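Local coordinates for protein cephalosporin hydroxylase CMCI (Streptomyces clavuligerus, PDB 2BM8) that probably acts in cephamycin biosynthesis, contributing to installation of the methoxy group on the cephalosporin nucleus, and has a Rossmann-like fold related to O-methyltransferases, at residues L211-M215 against L216-A220; F183-E186 against D187-Y191; C122-P125 against A126-E130; R100-T103 against K104-G107; W171-D174 against H175-E179. The protein carries 3 engineered substitutions. One frame throughout, in Å; residues are numbered along the deposited sequence.

Contact 1: L211-M215 against L216-A220; sequences LSMDM and LYANA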
loop_
_atom_site.group_PDB
_atom_site.type_symbol
_atom_site.label_atom_id
_atom_site.label_comp_id
_atom_site.label_asym_id
_atom_site.label_seq_id
_atom_site.Cartn_x
_atom_site.Cartn_y
_atom_site.Cartn_z
ATOM N N LEU B 211 -21.957 -3.175 -30.216
ATOM C CA LEU B 211 -20.686 -2.683 -29.696
ATOM C C LEU B 211 -20.098 -3.680 -28.700
ATOM O O LEU B 211 -20.825 -4.302 -27.921
ATOM C CB LEU B 211 -20.864 -1.323 -29.018
ATOM C CG LEU B 211 -21.105 -0.090 -29.896
ATOM C CD1 LEU B 211 -21.426 1.115 -29.018
ATOM C CD2 LEU B 211 -19.918 0.211 -30.783
ATOM N N SER B 212 -18.781 -3.830 -28.748
ATOM C CA SER B 212 -18.042 -4.701 -27.848
ATOM C C SER B 212 -17.065 -3.842 -27.056
ATOM O O SER B 212 -16.676 -2.779 -27.522
ATOM C CB SER B 212 -17.238 -5.734 -28.646
ATOM O OG SER B 212 -16.013 -5.153 -29.142
ATOM N N MET B 213 -16.678 -4.292 -25.871
ATOM C CA MET B 213 -15.535 -3.705 -25.183
ATOM C C MET B 213 -14.265 -4.406 -25.665
ATOM O O MET B 213 -14.132 -5.624 -25.531
ATOM C CB MET B 213 -15.661 -3.846 -23.673
ATOM C CG MET B 213 -14.507 -3.216 -22.925
ATOM S SD MET B 213 -14.868 -2.909 -21.203
ATOM C CE MET B 213 -15.439 -4.528 -20.689
ATOM N N ASP B 214 -13.335 -3.631 -26.222
ATOM C CA ASP B 214 -12.093 -4.163 -26.751
ATOM C C ASP B 214 -11.093 -4.386 -25.626
ATOM O O ASP B 214 -10.514 -3.452 -25.112
ATOM C CB ASP B 214 -11.514 -3.197 -27.777
ATOM C CG ASP B 214 -10.277 -3.742 -28.457
ATOM O OD1 ASP B 214 -9.743 -4.773 -28.013
ATOM O OD2 ASP B 214 -9.764 -3.206 -29.450
ATOM N N MET B 215 -10.860 -5.642 -25.282
ATOM C CA MET B 215 -10.096 -5.982 -24.092
ATOM C C MET B 215 -8.595 -5.843 -24.237
ATOM O O MET B 215 -7.893 -5.902 -23.233
ATOM C CB MET B 215 -10.422 -7.400 -23.654
ATOM C CG MET B 215 -11.855 -7.582 -23.247
ATOM S SD MET B 215 -12.407 -6.461 -21.967
ATOM C CE MET B 215 -11.709 -7.296 -20.515
ATOM N N LEU B 216 -8.097 -5.670 -25.459
ATOM C CA LEU B 216 -6.681 -5.356 -25.655
ATOM C C LEU B 216 -6.327 -3.955 -25.150
ATOM O O LEU B 216 -5.237 -3.741 -24.610
ATOM C CB LEU B 216 -6.287 -5.481 -27.126
ATOM C CG LEU B 216 -4.775 -5.476 -27.412
ATOM C CD1 LEU B 216 -4.080 -6.610 -26.709
ATOM C CD2 LEU B 216 -4.508 -5.562 -28.915
ATOM N N TYR B 217 -7.252 -3.014 -25.316
ATOM C CA TYR B 217 -7.019 -1.619 -24.943
ATOM C C TYR B 217 -7.747 -1.172 -23.671
ATOM O O TYR B 217 -7.264 -0.299 -22.966
ATOM C CB TYR B 217 -7.406 -0.720 -26.109
ATOM C CG TYR B 217 -6.623 -1.003 -27.373
ATOM C CD1 TYR B 217 -7.264 -1.262 -28.575
ATOM C CD2 TYR B 217 -5.227 -1.020 -27.362
ATOM C CE1 TYR B 217 -6.537 -1.525 -29.739
ATOM C CE2 TYR B 217 -4.491 -1.275 -28.523
ATOM C CZ TYR B 217 -5.151 -1.521 -29.703
ATOM O OH TYR B 217 -4.419 -1.773 -30.841
ATOM N N ALA B 218 -8.885 -1.782 -23.376
ATOM C CA ALA B 218 -9.769 -1.340 -22.301
ATOM C C ALA B 218 -9.152 -1.315 -20.900
ATOM O O ALA B 218 -9.547 -0.503 -20.091
ATOM C CB ALA B 218 -11.052 -2.203 -22.280
ATOM N N ASN B 219 -8.217 -2.199 -20.584
ATOM C CA ASN B 219 -7.564 -2.145 -19.259
ATOM C C ASN B 219 -6.162 -1.509 -19.287
ATOM O O ASN B 219 -5.421 -1.606 -18.331
ATOM C CB ASN B 219 -7.515 -3.543 -18.625
ATOM C CG ASN B 219 -8.902 -4.179 -18.489
ATOM O OD1 ASN B 219 -9.885 -3.506 -18.167
ATOM N ND2 ASN B 219 -8.985 -5.478 -18.746
ATOM N N ALA B 220 -5.801 -0.831 -20.367
ATOM C CA ALA B 220 -4.402 -0.412 -20.553
ATOM C C ALA B 220 -4.063 0.996 -20.044
ATOM O O ALA B 220 -2.903 1.343 -19.956
ATOM C CB ALA B 220 -4.004 -0.561 -22.019
HETATM O O HOH W 1 -5.975 -3.991 -21.808
#
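D214 folds its carboxylate over the chain that follows it, and its two oxygens meet different neighbours. D214 lies alongside both L216 and Y217, pointing the same way as each. With CG anti to the backbone N (chi1 -175°), D214 brings OD1 within 3.2 Å of L216 N, a hydrogen bond that meets the oxygen from above the carboxylate plane. OD2 lies obliquely against the Y217 ring, 3.3 Å from CD1, and the planes of carboxylate and ring are 65° apart. Aspartate suits this place because it is short enough for OD1 to turn back to the N-H two residues ahead and still has a second oxygen to share. Y182 hydrogen-bonds OD2, and R34 of the second subunit forms a salt bridge with OD1. Y217 extends past the aspartate, and its hydroxyl reaches E79. The D214 carbonyl oxygen is gripped twice, by A218 N at 2.9 Å and, from above the carbonyl plane, by Y217 N at 3.3 Å. These bonds bring the single methyl of A218 closely against M213, with CB 3.7 Å from CG. The flexible M215 chain bends at chi2 and chi3, and its CE comes 3.7 Å from N219 ND2, which hydrogen-bonds the carbonyl oxygen of P45 of the second subunit. A water lies 3.1 Å from both M215 O and N219 N. The pattern is an Asx turn at the end of strand 211-214, the outermost of this subunit's sheet, followed by a type I beta turn; M213 pairs antiparallel with a strand of the second subunit, continuing the sheet across the interface.

Contact 2: F183-E186 against D187-Y191; sequences FIIE and DMIPY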
loop_
_atom_site.group_PDB
_atom_site.type_symbol
_atom_site.label_atom_id
_atom_site.label_comp_id
_atom_site.label_asym_id
_atom_site.label_seq_id
_atom_site.Cartn_x
_atom_site.Cartn_y
_atom_site.Cartn_z
ATOM N N PHE B 183 -15.740 3.592 -30.752
ATOM C CA PHE B 183 -16.426 4.631 -30.010
ATOM C C PHE B 183 -15.858 4.560 -28.612
ATOM O O PHE B 183 -16.015 3.546 -27.949
ATOM C CB PHE B 183 -17.944 4.427 -29.991
ATOM C CG PHE B 183 -18.711 5.607 -29.412
ATOM C CD1 PHE B 183 -19.357 6.510 -30.242
ATOM C CD2 PHE B 183 -18.782 5.812 -28.037
ATOM C CE1 PHE B 183 -20.069 7.587 -29.711
ATOM C CE2 PHE B 183 -19.496 6.895 -27.510
ATOM C CZ PHE B 183 -20.134 7.775 -28.353
ATOM N N ILE B 184 -15.204 5.640 -28.182
ATOM C CA ILE B 184 -14.439 5.661 -26.946
ATOM C C ILE B 184 -14.923 6.738 -25.978
ATOM O O ILE B 184 -15.065 7.906 -26.347
ATOM C CB ILE B 184 -12.949 5.873 -27.264
ATOM C CG1 ILE B 184 -12.386 4.603 -27.907
ATOM C CG2 ILE B 184 -12.167 6.199 -26.001
ATOM C CD1 ILE B 184 -11.103 4.801 -28.644
ATOM N N ILE B 185 -15.160 6.343 -24.732
ATOM C CA ILE B 185 -15.534 7.296 -23.696
ATOM C C ILE B 185 -14.419 7.352 -22.687
ATOM O O ILE B 185 -14.177 6.397 -21.971
ATOM C CB ILE B 185 -16.860 6.884 -23.036
ATOM C CG1 ILE B 185 -18.001 7.022 -24.037
ATOM C CG2 ILE B 185 -17.146 7.764 -21.829
ATOM C CD1 ILE B 185 -19.174 6.145 -23.767
ATOM N N GLU B 186 -13.723 8.474 -22.636
ATOM C CA GLU B 186 -12.608 8.615 -21.709
ATOM C C GLU B 186 -13.146 9.018 -20.339
ATOM O O GLU B 186 -14.173 9.676 -20.263
ATOM C CB GLU B 186 -11.601 9.636 -22.241
ATOM C CG GLU B 186 -10.979 9.262 -23.592
ATOM C CD GLU B 186 -9.725 10.069 -23.937
ATOM O OE1 GLU B 186 -9.370 10.967 -23.156
ATOM O OE2 GLU B 186 -9.110 9.819 -25.008
ATOM N N ASP B 187 -12.497 8.540 -19.273
ATOM C CA ASP B 187 -12.666 9.018 -17.895
ATOM C C ASP B 187 -13.987 8.673 -17.213
ATOM O O ASP B 187 -13.989 8.187 -16.071
ATOM C CB ASP B 187 -12.455 10.536 -17.815
ATOM C CG ASP B 187 -11.035 10.948 -18.180
ATOM O OD1 ASP B 187 -10.103 10.532 -17.442
ATOM O OD2 ASP B 187 -10.759 11.661 -19.173
ATOM N N MET B 188 -15.098 8.922 -17.901
ATOM C CA MET B 188 -16.386 9.018 -17.231
ATOM C C MET B 188 -17.076 7.700 -16.879
ATOM O O MET B 188 -17.830 7.660 -15.904
ATOM C CB MET B 188 -17.350 9.905 -18.033
ATOM C CG MET B 188 -18.523 10.446 -17.193
ATOM S SD MET B 188 -18.040 11.352 -15.657
ATOM C CE MET B 188 -18.127 13.074 -16.213
ATOM N N ILE B 189 -16.821 6.628 -17.633
ATOM C CA ILE B 189 -17.586 5.392 -17.428
ATOM C C ILE B 189 -17.478 4.808 -16.020
ATOM O O ILE B 189 -18.477 4.414 -15.459
ATOM C CB ILE B 189 -17.294 4.343 -18.525
ATOM C CG1 ILE B 189 -18.287 4.561 -19.667
ATOM C CG2 ILE B 189 -17.422 2.914 -17.998
ATOM C CD1 ILE B 189 -18.015 3.796 -20.904
ATOM N N PRO B 190 -16.294 4.727 -15.446
ATOM C CA PRO B 190 -16.160 4.286 -14.053
ATOM C C PRO B 190 -16.945 5.110 -13.040
ATOM O O PRO B 190 -17.421 4.518 -12.082
ATOM C CB PRO B 190 -14.660 4.416 -13.800
ATOM C CG PRO B 190 -14.083 4.163 -15.138
ATOM C CD PRO B 190 -14.980 4.973 -16.053
ATOM N N TYR B 191 -17.075 6.421 -13.242
ATOM C CA TYR B 191 -17.882 7.268 -12.351
ATOM C C TYR B 191 -19.400 7.039 -12.511
ATOM O O TYR B 191 -20.124 7.003 -11.539
ATOM C CB TYR B 191 -17.524 8.758 -12.530
ATOM C CG TYR B 191 -16.087 9.085 -12.160
ATOM C CD1 TYR B 191 -15.065 8.957 -13.091
ATOM C CD2 TYR B 191 -15.751 9.510 -10.877
ATOM C CE1 TYR B 191 -13.741 9.233 -12.768
ATOM C CE2 TYR B 191 -14.433 9.805 -10.537
ATOM C CZ TYR B 191 -13.432 9.664 -11.492
ATOM O OH TYR B 191 -12.125 9.953 -11.174
HETATM O O HOH W 2 -14.214 6.149 -19.284
#
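I185 ends strand 182-185, and the chain then bends tightly through E186, D187 and M188 to bring I189, in the helix that follows, back beside it. D187 has positive phi (71°, with psi -49°), the conformation of a classic gamma turn; the matching bond from M188 N to E186 O is doubtful, since the position of that oxygen is less certain. A water spans the bend more clearly, donating to I185 O at 2.7 Å and accepting from I189 N at 3.1 Å, so that the strand's last carbonyl and an early helix N-H are both satisfied. Beside this bridge the two isoleucines cross at about a right angle, CD1 to CD1 3.9 Å, while I185 CG2 lies 4.0 Å from I189 CG1. Their branched, apolar chains fill the buried inner side of the bend. The acidic residues follow the carboxyl end of a parallel strand, the edge where Rossmann-like enzymes usually place their active sites; E186 OE1 and D187 OD2 are 4.3 Å apart without touching. E186 runs extended beyond CG to K65, its salt-bridge partner, and Y73, which hydrogen-bonds the other oxygen. These two partners probably offset the nearness of the two carboxylates.

Contact 3: C122-P125 against A126-E130; sequences CQIP and ASDME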
loop_
_atom_site.group_PDB
_atom_site.type_symbol
_atom_site.label_atom_id
_atom_site.label_comp_id
_atom_site.label_asym_id
_atom_site.label_seq_id
_atom_site.Cartn_x
_atom_site.Cartn_y
_atom_site.Cartn_z
ATOM N N CYS B 122 -8.840 27.132 -27.841
ATOM C CA CYS B 122 -7.933 26.399 -28.738
ATOM C C CYS B 122 -6.618 27.122 -28.953
ATOM O O CYS B 122 -6.613 28.251 -29.405
ATOM C CB CYS B 122 -8.568 26.111 -30.108
ATOM S SG CYS B 122 -7.600 24.920 -31.103
ATOM N N GLN B 123 -5.511 26.447 -28.637
ATOM C CA GLN B 123 -4.168 27.027 -28.708
ATOM C C GLN B 123 -3.394 26.636 -29.956
ATOM O O GLN B 123 -2.207 26.924 -30.046
ATOM C CB GLN B 123 -3.347 26.583 -27.495
ATOM C CG GLN B 123 -3.954 26.982 -26.167
ATOM C CD GLN B 123 -3.940 28.479 -25.977
ATOM O OE1 GLN B 123 -2.904 29.112 -26.161
ATOM N NE2 GLN B 123 -5.078 29.046 -25.637
ATOM N N ILE B 124 -4.034 25.977 -30.911
ATOM C CA ILE B 124 -3.326 25.559 -32.107
ATOM C C ILE B 124 -3.209 26.785 -32.990
ATOM O O ILE B 124 -4.218 27.396 -33.318
ATOM C CB ILE B 124 -4.062 24.424 -32.859
ATOM C CG1 ILE B 124 -4.319 23.218 -31.942
ATOM C CG2 ILE B 124 -3.240 23.999 -34.066
ATOM C CD1 ILE B 124 -5.261 22.189 -32.523
ATOM N N PRO B 125 -1.995 27.174 -33.354
ATOM C CA PRO B 125 -1.827 28.305 -34.271
ATOM C C PRO B 125 -2.393 27.970 -35.647
ATOM O O PRO B 125 -2.419 26.806 -36.040
ATOM C CB PRO B 125 -0.311 28.497 -34.334
ATOM C CG PRO B 125 0.285 27.232 -33.827
ATOM C CD PRO B 125 -0.707 26.580 -32.943
ATOM N N ALA B 126 -2.843 28.980 -36.371
ATOM C CA ALA B 126 -3.483 28.753 -37.659
ATOM C C ALA B 126 -2.544 28.092 -38.672
ATOM O O ALA B 126 -2.999 27.381 -39.569
ATOM C CB ALA B 126 -4.015 30.060 -38.209
ATOM N N SER B 127 -1.241 28.321 -38.514
ATOM C CA SER B 127 -0.227 27.743 -39.397
ATOM C C SER B 127 -0.001 26.234 -39.225
ATOM O O SER B 127 0.629 25.606 -40.085
ATOM C CB SER B 127 1.103 28.453 -39.177
ATOM O OG SER B 127 1.458 28.398 -37.812
ATOM N N ASP B 128 -0.505 25.666 -38.124
ATOM C CA ASP B 128 -0.299 24.259 -37.780
ATOM C C ASP B 128 -1.630 23.495 -37.747
ATOM O O ASP B 128 -1.923 22.758 -36.806
ATOM C CB ASP B 128 0.417 24.163 -36.430
ATOM C CG ASP B 128 0.833 22.741 -36.080
ATOM O OD1 ASP B 128 1.355 22.013 -36.957
ATOM O OD2 ASP B 128 0.654 22.254 -34.947
ATOM N N MET B 129 -2.406 23.642 -38.808
ATOM C CA MET B 129 -3.794 23.199 -38.832
ATOM C C MET B 129 -4.150 22.285 -40.011
ATOM O O MET B 129 -5.317 21.967 -40.226
ATOM C CB MET B 129 -4.690 24.436 -38.840
ATOM C CG MET B 129 -6.010 24.251 -38.127
ATOM S SD MET B 129 -5.913 24.257 -36.307
ATOM C CE MET B 129 -7.545 24.709 -36.011
ATOM N N GLU B 130 -3.145 21.858 -40.770
ATOM C CA GLU B 130 -3.349 20.921 -41.862
ATOM C C GLU B 130 -4.005 19.626 -41.355
ATOM O O GLU B 130 -3.534 19.024 -40.410
ATOM C CB GLU B 130 -2.006 20.604 -42.532
ATOM C CG GLU B 130 -2.118 19.903 -43.882
ATOM C CD GLU B 130 -0.767 19.412 -44.404
ATOM O OE1 GLU B 130 -0.045 18.720 -43.643
ATOM O OE2 GLU B 130 -0.428 19.711 -45.576
#
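I124 and M129 cross at about a right angle, and the methionine sulfur meets the isoleucine branch directly: SD lies 3.5 Å from CG2 and 3.9 Å from CB. Two conformations bring this about. CG2 of I124 stands anti to the backbone N while CG1 lies beside that N (chi1 -56°), which turns the shorter branch toward the second half of the loop. M129 has a chi1 of -148°, short of full stagger, and then bends at chi2, so the sulfur folds back instead of running outward. A long, unbranched and polarisable side chain is well suited to such a return. The same CG2 is 3.3 Å from D128 O, so the isoleucine packs on the inner side of the bend. Between the two residues the backbone makes a beta turn, P125 to D128, closed by D128 N donating to P125 O at 3.1 Å. The bond is fairly straight (161°), although the donor sits above the carbonyl plane. This turn belongs to the connection from strand 111-116 to strand 132-136, neighbouring parallel strands of the Rossmann-like sheet, and M129 packs on L134 of the latter. P125, at the first position, supplies the accepting carbonyl, and its ring lies alongside D128, CG to CB 4.0 Å. S127, at the exposed corner, has OG 3.9 Å from P125 CB; a small polar residue suits a place open to solvent. The carboxylate of D128 is divided between two arginines, R100 on OD1 and R59 on OD2.

Contact 4: R100-T103 against K104-G107; sequences RDLT and KIMG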
loop_
_atom_site.group_PDB
_atom_site.type_symbol
_atom_site.label_atom_id
_atom_site.label_comp_id
_atom_site.label_asym_id
_atom_site.label_seq_id
_atom_site.Cartn_x
_atom_site.Cartn_y
_atom_site.Cartn_z
ATOM N N ARG B 100 -2.988 14.275 -35.239
ATOM C CA ARG B 100 -2.571 14.674 -36.577
ATOM C C ARG B 100 -1.099 14.372 -36.805
ATOM O O ARG B 100 -0.737 13.723 -37.768
ATOM C CB ARG B 100 -2.824 16.168 -36.796
ATOM C CG ARG B 100 -2.679 16.604 -38.244
ATOM C CD ARG B 100 -1.262 17.075 -38.647
ATOM N NE ARG B 100 -0.654 17.958 -37.647
ATOM C CZ ARG B 100 -1.005 19.227 -37.450
ATOM N NH1 ARG B 100 -1.958 19.791 -38.175
ATOM N NH2 ARG B 100 -0.410 19.941 -36.517
ATOM N N ASP B 101 -0.247 14.856 -35.915
ATOM C CA ASP B 101 1.189 14.604 -36.018
ATOM C C ASP B 101 1.470 13.114 -36.115
ATOM O O ASP B 101 2.206 12.683 -36.983
ATOM C CB ASP B 101 1.921 15.155 -34.806
ATOM C CG ASP B 101 2.037 16.649 -34.824
ATOM O OD1 ASP B 101 1.646 17.304 -35.801
ATOM O OD2 ASP B 101 2.514 17.260 -33.873
ATOM N N LEU B 102 0.846 12.343 -35.235
ATOM C CA LEU B 102 1.150 10.930 -35.085
ATOM C C LEU B 102 0.712 10.128 -36.297
ATOM O O LEU B 102 1.379 9.185 -36.700
ATOM C CB LEU B 102 0.457 10.393 -33.833
ATOM C CG LEU B 102 1.017 9.128 -33.206
ATOM C CD1 LEU B 102 2.534 9.101 -33.224
ATOM C CD2 LEU B 102 0.512 9.029 -31.792
ATOM N N THR B 103 -0.419 10.507 -36.872
ATOM C CA THR B 103 -0.884 9.899 -38.098
ATOM C C THR B 103 0.018 10.268 -39.297
ATOM O O THR B 103 0.207 9.450 -40.180
ATOM C CB THR B 103 -2.373 10.271 -38.378
ATOM O OG1 THR B 103 -2.589 11.677 -38.229
ATOM C CG2 THR B 103 -3.294 9.650 -37.348
ATOM N N LYS B 104 0.577 11.481 -39.323
ATOM C CA LYS B 104 1.494 11.886 -40.399
ATOM C C LYS B 104 2.788 11.092 -40.370
ATOM O O LYS B 104 3.261 10.629 -41.405
ATOM C CB LYS B 104 1.835 13.376 -40.329
ATOM C CG LYS B 104 0.685 14.318 -40.654
ATOM C CD LYS B 104 0.490 14.515 -42.157
ATOM C CE LYS B 104 -0.646 15.510 -42.441
ATOM N NZ LYS B 104 -0.274 16.909 -42.030
ATOM N N ILE B 105 3.348 10.924 -39.179
ATOM C CA ILE B 105 4.604 10.201 -39.014
ATOM C C ILE B 105 4.415 8.750 -39.431
ATOM O O ILE B 105 5.328 8.146 -39.961
ATOM C CB ILE B 105 5.068 10.266 -37.553
ATOM C CG1 ILE B 105 5.198 11.714 -37.095
ATOM C CG2 ILE B 105 6.434 9.600 -37.354
ATOM C CD1 ILE B 105 4.679 11.884 -35.717
ATOM N N MET B 106 3.219 8.215 -39.177
ATOM C CA MET B 106 2.843 6.846 -39.543
ATOM C C MET B 106 2.536 6.635 -41.030
ATOM O O MET B 106 2.501 5.496 -41.485
ATOM C CB MET B 106 1.618 6.402 -38.737
ATOM C CG MET B 106 1.930 6.148 -37.283
ATOM S SD MET B 106 0.505 5.694 -36.314
ATOM C CE MET B 106 1.276 5.290 -34.780
ATOM N N GLY B 107 2.292 7.709 -41.776
ATOM C CA GLY B 107 1.945 7.601 -43.187
ATOM C C GLY B 107 0.487 7.252 -43.435
ATOM O O GLY B 107 0.141 6.720 -44.490
#
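R100, whose aliphatic arm crosses K104, presents the edge of its guanidinium to the neighbouring carboxylate of D101. NE donates to D101 OD1 at 3.0 Å with an angle of 166°, the acceptor lying in the guanidinium plane; OD1 itself is met on its anti side. NH2 adds a weak bond to the same oxygen, and NH1 hydrogen-bonds the carbonyl oxygen of E130. The other oxygen of the carboxylate, OD2, is taken by W58 and R59, so the group is fixed from both ends. In R100 the bend at chi2 turns CD toward K104, and that at chi3 sets the direction of NE: CD is 3.5 Å from NZ, and the two cationic nitrogens R100 NE and K104 NZ are 4.5 Å apart. Along the backbone the helix continues regularly, with K104 N bonded to R100 O at 3.0 Å. On another side L102 meets the following turn through CG, 4.2 Å from M106 CE. M106 is extended beyond CG, a shape that carries its methyl to L102, and both side chains pack on H74 of helix 67-80. The helix ends at G107 in a Schellman motif; phi there is 80°, readily adopted by glycine, and G107 N bonds K104 O. I105 packs on I105 of the second subunit, a fit for an apolar residue. The chemistry implies that the two close cations are tolerated because each has its own anion: D101 and D128 serve R100, whereas E130 pairs with K104, which would probably offset their mutual repulsion.

Contact 5: W171-D174 against H175-E179; sequences WAVD and HLLEE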
loop_
_atom_site.group_PDB
_atom_site.type_symbol
_atom_site.label_atom_id
_atom_site.label_comp_id
_atom_site.label_asym_id
_atom_site.label_seq_id
_atom_site.Cartn_x
_atom_site.Cartn_y
_atom_site.Cartn_z
ATOM N N TRP B 171 -26.937 7.383 -32.218
ATOM C CA TRP B 171 -26.784 8.056 -33.499
ATOM C C TRP B 171 -25.582 7.501 -34.272
ATOM O O TRP B 171 -25.691 7.197 -35.461
ATOM C CB TRP B 171 -26.659 9.582 -33.337
ATOM C CG TRP B 171 -26.376 10.238 -34.650
ATOM C CD1 TRP B 171 -27.293 10.656 -35.579
ATOM C CD2 TRP B 171 -25.088 10.485 -35.221
ATOM N NE1 TRP B 171 -26.648 11.167 -36.680
ATOM C CE2 TRP B 171 -25.295 11.072 -36.489
ATOM C CE3 TRP B 171 -23.771 10.279 -34.781
ATOM C CZ2 TRP B 171 -24.246 11.455 -37.319
ATOM C CZ3 TRP B 171 -22.723 10.660 -35.605
ATOM C CH2 TRP B 171 -22.969 11.238 -36.867
ATOM N N ALA B 172 -24.447 7.352 -33.600
ATOM C CA ALA B 172 -23.225 6.929 -34.273
ATOM C C ALA B 172 -23.335 5.495 -34.761
ATOM O O ALA B 172 -22.857 5.178 -35.833
ATOM C CB ALA B 172 -22.012 7.098 -33.367
ATOM N N VAL B 173 -23.981 4.639 -33.983
ATOM C CA VAL B 173 -24.125 3.237 -34.345
ATOM C C VAL B 173 -24.999 3.108 -35.590
ATOM O O VAL B 173 -24.703 2.302 -36.462
ATOM C CB VAL B 173 -24.743 2.395 -33.184
ATOM C CG1 VAL B 173 -25.471 1.163 -33.712
ATOM C CG2 VAL B 173 -23.665 1.984 -32.171
ATOM N N ASP B 174 -26.061 3.908 -35.666
ATOM C CA ASP B 174 -27.037 3.822 -36.753
ATOM C C ASP B 174 -26.593 4.584 -38.014
ATOM O O ASP B 174 -26.888 4.152 -39.130
ATOM C CB ASP B 174 -28.411 4.355 -36.289
ATOM C CG ASP B 174 -29.090 3.456 -35.227
ATOM O OD1 ASP B 174 -28.824 2.234 -35.177
ATOM O OD2 ASP B 174 -29.927 3.898 -34.404
ATOM N N HIS B 175 -25.873 5.697 -37.833
ATOM C CA HIS B 175 -25.617 6.663 -38.911
ATOM C C HIS B 175 -24.134 6.885 -39.266
ATOM O O HIS B 175 -23.841 7.523 -40.271
ATOM C CB HIS B 175 -26.256 8.023 -38.558
ATOM C CG HIS B 175 -27.748 7.969 -38.380
ATOM N ND1 HIS B 175 -28.357 8.014 -37.140
ATOM C CD2 HIS B 175 -28.752 7.865 -39.289
ATOM C CE1 HIS B 175 -29.669 7.933 -37.294
ATOM N NE2 HIS B 175 -29.934 7.843 -38.586
ATOM N N LEU B 176 -23.204 6.363 -38.466
ATOM C CA LEU B 176 -21.783 6.666 -38.647
ATOM C C LEU B 176 -20.842 5.462 -38.700
ATOM O O LEU B 176 -20.099 5.312 -39.654
ATOM C CB LEU B 176 -21.297 7.622 -37.547
ATOM C CG LEU B 176 -19.967 8.342 -37.819
ATOM C CD1 LEU B 176 -19.833 8.819 -39.263
ATOM C CD2 LEU B 176 -19.790 9.513 -36.873
ATOM N N LEU B 177 -20.861 4.621 -37.673
ATOM C CA LEU B 177 -19.851 3.583 -37.522
ATOM C C LEU B 177 -20.052 2.433 -38.504
ATOM O O LEU B 177 -21.174 2.029 -38.798
ATOM C CB LEU B 177 -19.854 3.032 -36.095
ATOM C CG LEU B 177 -19.801 4.046 -34.944
ATOM C CD1 LEU B 177 -20.121 3.349 -33.642
ATOM C CD2 LEU B 177 -18.460 4.758 -34.840
ATOM N N GLU B 178 -18.944 1.925 -39.024
ATOM C CA GLU B 178 -18.929 0.643 -39.694
ATOM C C GLU B 178 -18.168 -0.333 -38.812
ATOM O O GLU B 178 -17.571 0.049 -37.822
ATOM C CB GLU B 178 -18.226 0.747 -41.044
ATOM C CG GLU B 178 -18.707 1.871 -41.955
ATOM C CD GLU B 178 -17.820 2.028 -43.180
ATOM O OE1 GLU B 178 -16.632 1.615 -43.126
ATOM O OE2 GLU B 178 -18.308 2.549 -44.208
ATOM N N GLU B 179 -18.162 -1.593 -39.207
ATOM C CA GLU B 179 -17.475 -2.634 -38.457
ATOM C C GLU B 179 -15.989 -2.279 -38.290
ATOM O O GLU B 179 -15.336 -1.895 -39.248
ATOM C CB GLU B 179 -17.656 -3.979 -39.167
ATOM C CG GLU B 179 -16.796 -5.097 -38.609
ATOM C CD GLU B 179 -17.101 -6.440 -39.243
ATOM O OE1 GLU B 179 -17.931 -6.493 -40.180
ATOM O OE2 GLU B 179 -16.517 -7.449 -38.797
#
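W171 and H175, one helical turn apart, meet where the buried indole bridges a tight inner part, at A172, L176 and L177, and an exposed side formed by D174 and H175. In the tight part the A172 carbonyl oxygen takes two N-H groups from opposite faces of its plane: L177 N at 2.8 Å, nearly straight (169°), and L176 N at 2.9 Å. The first reaches back five residues, a wider turn that closes the helix. Small A172 lets L177 come close, CB to CG 4.1 Å, and L176 rests CD2 obliquely on the indole, 3.4 Å from W171 CZ3. On the solvent side H175 lays its CB over the five-membered ring of W171, 3.9 Å from the centroid, but the imidazole is slid aside so that the two rings hardly overlap, and H175 ND1 gives W171 O only a weak bond. D174 CB covers a face of that imidazole, and its carboxylate turns to Y4 of the third subunit. The polar D174 and H175 suit this exposed rim. As the helix 165-175 gives way to the loop before strand 182-185, V173 CG2 lies 4.1 Å from L177 CD1; this pair faces L211 of strand 211-214, and A172 faces F183 of strand 182-185.

From the N terminus the order is contact 4, contact 3, contact 5, contact 2, contact 1. Each joins two adjoining segments and so shapes a local bend or helix end; all lie in series, none nesting within or crossing another. Contact 4 ends the helix between strands 84-88 and 111-116, and contact 3 bends the following connection; two salt bridges, R100 to D128 and K104 to E130, tie them together. Contact 5 ends helix 165-175, contact 2 leaves strand 182-185, and contact 1 leaves strand 211-214. Contact 5 touches contacts 2 and 1, through A172 on F183 and through V173 and L177 on L211. Contacts 1 and 3 lie on opposite sides of the chain's centre.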